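Local coordinates for protein putative NADH-depentdent flavin oxidoreductase (Cupriavidus metallidurans, PDB 5OCS) that is an FMN-dependent ene-reductase of the Old Yellow Enzyme family, probably taking its reducing equivalents from NAD(P)H, at residues 37-42 with 86-91. Numbering follows the deposited sequence. Where two conformers were deposited one is given.
Sequences WHMIHL and LGAVRN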
loop_
_atom_site.group_PDB
_atom_site.type_symbol
_atom_site.label_atom_id
_atom_site.label_comp_id
_atom_site.label_asym_id
_atom_site.label_seq_id
_atom_site.Cartn_x
_atom_site.Cartn_y
_atom_site.Cartn_z
ATOM N N TRP D 37 -9.970 2.701 5.407
ATOM C CA TRP D 37 -9.570 2.654 3.997
ATOM C C TRP D 37 -8.592 3.783 3.674
ATOM O O TRP D 37 -7.603 3.564 2.956
ATOM C CB TRP D 37 -10.779 2.769 3.067
ATOM C CG TRP D 37 -10.341 2.824 1.630
ATOM C CD1 TRP D 37 -10.267 3.926 0.836
ATOM C CD2 TRP D 37 -9.769 1.761 0.889
ATOM N NE1 TRP D 37 -9.744 3.597 -0.375
ATOM C CE2 TRP D 37 -9.421 2.269 -0.369
ATOM C CE3 TRP D 37 -9.543 0.416 1.152
ATOM C CZ2 TRP D 37 -8.874 1.488 -1.345
ATOM C CZ3 TRP D 37 -9.015 -0.370 0.152
ATOM C CH2 TRP D 37 -8.677 0.165 -1.072
ATOM N N HIS D 38 -8.882 4.996 4.140
ATOM C CA HIS D 38 -8.043 6.137 3.819
ATOM C C HIS D 38 -6.662 5.997 4.400
ATOM O O HIS D 38 -5.686 6.387 3.759
ATOM C CB HIS D 38 -8.651 7.456 4.241
ATOM C CG HIS D 38 -9.880 7.789 3.475
ATOM N ND1 HIS D 38 -11.119 7.374 3.866
ATOM C CD2 HIS D 38 -10.051 8.426 2.301
ATOM C CE1 HIS D 38 -12.016 7.750 2.970
ATOM N NE2 HIS D 38 -11.388 8.420 2.024
ATOM N N MET D 39 -6.553 5.440 5.593
ATOM C CA MET D 39 -5.246 5.081 6.161
ATOM C C MET D 39 -4.439 4.176 5.223
ATOM O O MET D 39 -3.272 4.428 4.910
ATOM C CB MET D 39 -5.462 4.370 7.517
ATOM C CG MET D 39 -4.188 3.930 8.215
ATOM S SD MET D 39 -3.190 5.330 8.743
ATOM C CE MET D 39 -4.166 5.921 10.136
ATOM N N ILE D 40 -5.059 3.086 4.808
ATOM C CA ILE D 40 -4.396 2.092 3.927
ATOM C C ILE D 40 -4.052 2.683 2.551
ATOM O O ILE D 40 -2.907 2.577 2.046
ATOM C CB ILE D 40 -5.320 0.859 3.727
ATOM C CG1 ILE D 40 -5.570 0.193 5.091
ATOM C CG2 ILE D 40 -4.696 -0.104 2.719
ATOM C CD1 ILE D 40 -6.630 -0.902 5.156
ATOM N N HIS D 41 -5.004 3.397 1.987
ATOM C CA HIS D 41 -4.844 3.978 0.643
ATOM C C HIS D 41 -3.898 5.143 0.577
ATOM O O HIS D 41 -2.947 5.155 -0.232
ATOM C CB HIS D 41 -6.229 4.368 0.132
ATOM C CG HIS D 41 -6.206 5.115 -1.157
ATOM N ND1 HIS D 41 -5.807 4.542 -2.342
ATOM C CD2 HIS D 41 -6.486 6.408 -1.430
ATOM C CE1 HIS D 41 -5.889 5.443 -3.301
ATOM N NE2 HIS D 41 -6.265 6.588 -2.768
ATOM N N LEU D 42 -4.143 6.148 1.411
ATOM C CA LEU D 42 -3.266 7.317 1.456
ATOM C C LEU D 42 -1.904 6.959 1.999
ATOM O O LEU D 42 -0.873 7.503 1.552
ATOM C CB LEU D 42 -3.930 8.488 2.230
ATOM C CG LEU D 42 -5.130 9.116 1.518
ATOM C CD1 LEU D 42 -5.706 10.207 2.392
ATOM C CD2 LEU D 42 -4.809 9.691 0.132
ATOM N N LEU D 86 -3.465 11.575 8.369
ATOM C CA LEU D 86 -2.267 12.395 8.118
ATOM C C LEU D 86 -1.147 12.128 9.114
ATOM O O LEU D 86 0.008 12.161 8.767
ATOM C CB LEU D 86 -2.604 13.902 8.159
ATOM C CG LEU D 86 -3.502 14.373 7.043
ATOM C CD1 LEU D 86 -4.087 15.747 7.374
ATOM C CD2 LEU D 86 -2.730 14.419 5.719
ATOM N N GLY D 87 -1.483 11.868 10.372
ATOM C CA GLY D 87 -0.441 11.653 11.370
ATOM C C GLY D 87 0.395 10.404 11.081
ATOM O O GLY D 87 1.629 10.383 11.296
ATOM N N ALA D 88 -0.263 9.384 10.556
ATOM C CA ALA D 88 0.403 8.157 10.128
ATOM C C ALA D 88 1.294 8.444 8.918
ATOM O O ALA D 88 2.440 7.995 8.812
ATOM C CB ALA D 88 -0.614 7.150 9.737
ATOM N N VAL D 89 0.750 9.185 7.974
ATOM C CA VAL D 89 1.575 9.626 6.850
ATOM C C VAL D 89 2.833 10.343 7.314
ATOM O O VAL D 89 3.951 10.019 6.865
ATOM C CB VAL D 89 0.792 10.459 5.834
ATOM C CG1 VAL D 89 1.713 11.162 4.825
ATOM C CG2 VAL D 89 -0.239 9.591 5.126
ATOM N N ARG D 90 2.678 11.335 8.182
ATOM C CA ARG D 90 3.826 12.073 8.681
ATOM C C ARG D 90 4.873 11.267 9.453
ATOM O O ARG D 90 6.077 11.588 9.409
ATOM C CB ARG D 90 3.395 13.282 9.517
ATOM C CG ARG D 90 2.455 14.278 8.850
ATOM C CD ARG D 90 2.831 14.712 7.460
ATOM N NE ARG D 90 1.990 15.850 7.006
ATOM C CZ ARG D 90 2.217 16.504 5.862
ATOM N NH1 ARG D 90 3.169 16.091 5.023
ATOM N NH2 ARG D 90 1.478 17.561 5.547
ATOM N N ASN D 91 4.435 10.206 10.092
ATOM C CA ASN D 91 5.360 9.294 10.766
ATOM C C ASN D 91 6.256 8.548 9.832
ATOM O O ASN D 91 7.310 8.117 10.263
ATOM C CB ASN D 91 4.554 8.292 11.638
ATOM C CG ASN D 91 4.212 8.854 12.986
ATOM O OD1 ASN D 91 4.921 9.711 13.506
ATOM N ND2 ASN D 91 3.157 8.328 13.592
#
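Met39 reaches across to Ala88 where two neighbouring outer helices of the TIM barrel, 36-46 and 76-92, lie side by side. These helices follow the first and second strands of the eight-stranded parallel barrel, 19-21 and 52-59, so the contact joins consecutive beta-alpha units. The CB of Ala88 points toward helix 36-46 and meets the sulfur of Met39; in the conformer described, one of two modelled for the methionine, SD lies 3.3 Å from CB of Ala88, a closeness that is therefore doubtful. The methionine starts to one side of the opposing helix. Its CG is anti to the backbone N (chi1 180°), and bends at chi2 (66°) and chi3 (73°) fold the rest of the chain over, so that the terminal methyl also lies against the alanine, CE of Met39 to CB of Ala88 at 3.8 Å. Met39 also packs on Met39 of the second subunit, while Ala88 touches Asp36 of that subunit, which places this end of the helix pair at the dimer interface.

One turn along helix 36-46, Leu42 lies beside Val89, their CA atoms 7.6 Å apart. Its CB also points toward helix 76-92, but the leucine makes no close side-chain contact with 86-91; it packs on Val85 of helix 76-92 as well, and on Ile55 of the barrel strand 52-59. Val89 touches Val97 of strand 96-102. No hydrogen bond links the segments, and only 133 Å² is buried between them. The valine methyl placed anti to its own carbonyl carbon makes the second link, a loose one: CG2 of Val89 lies 4.2 Å from the carbonyl O of Leu42.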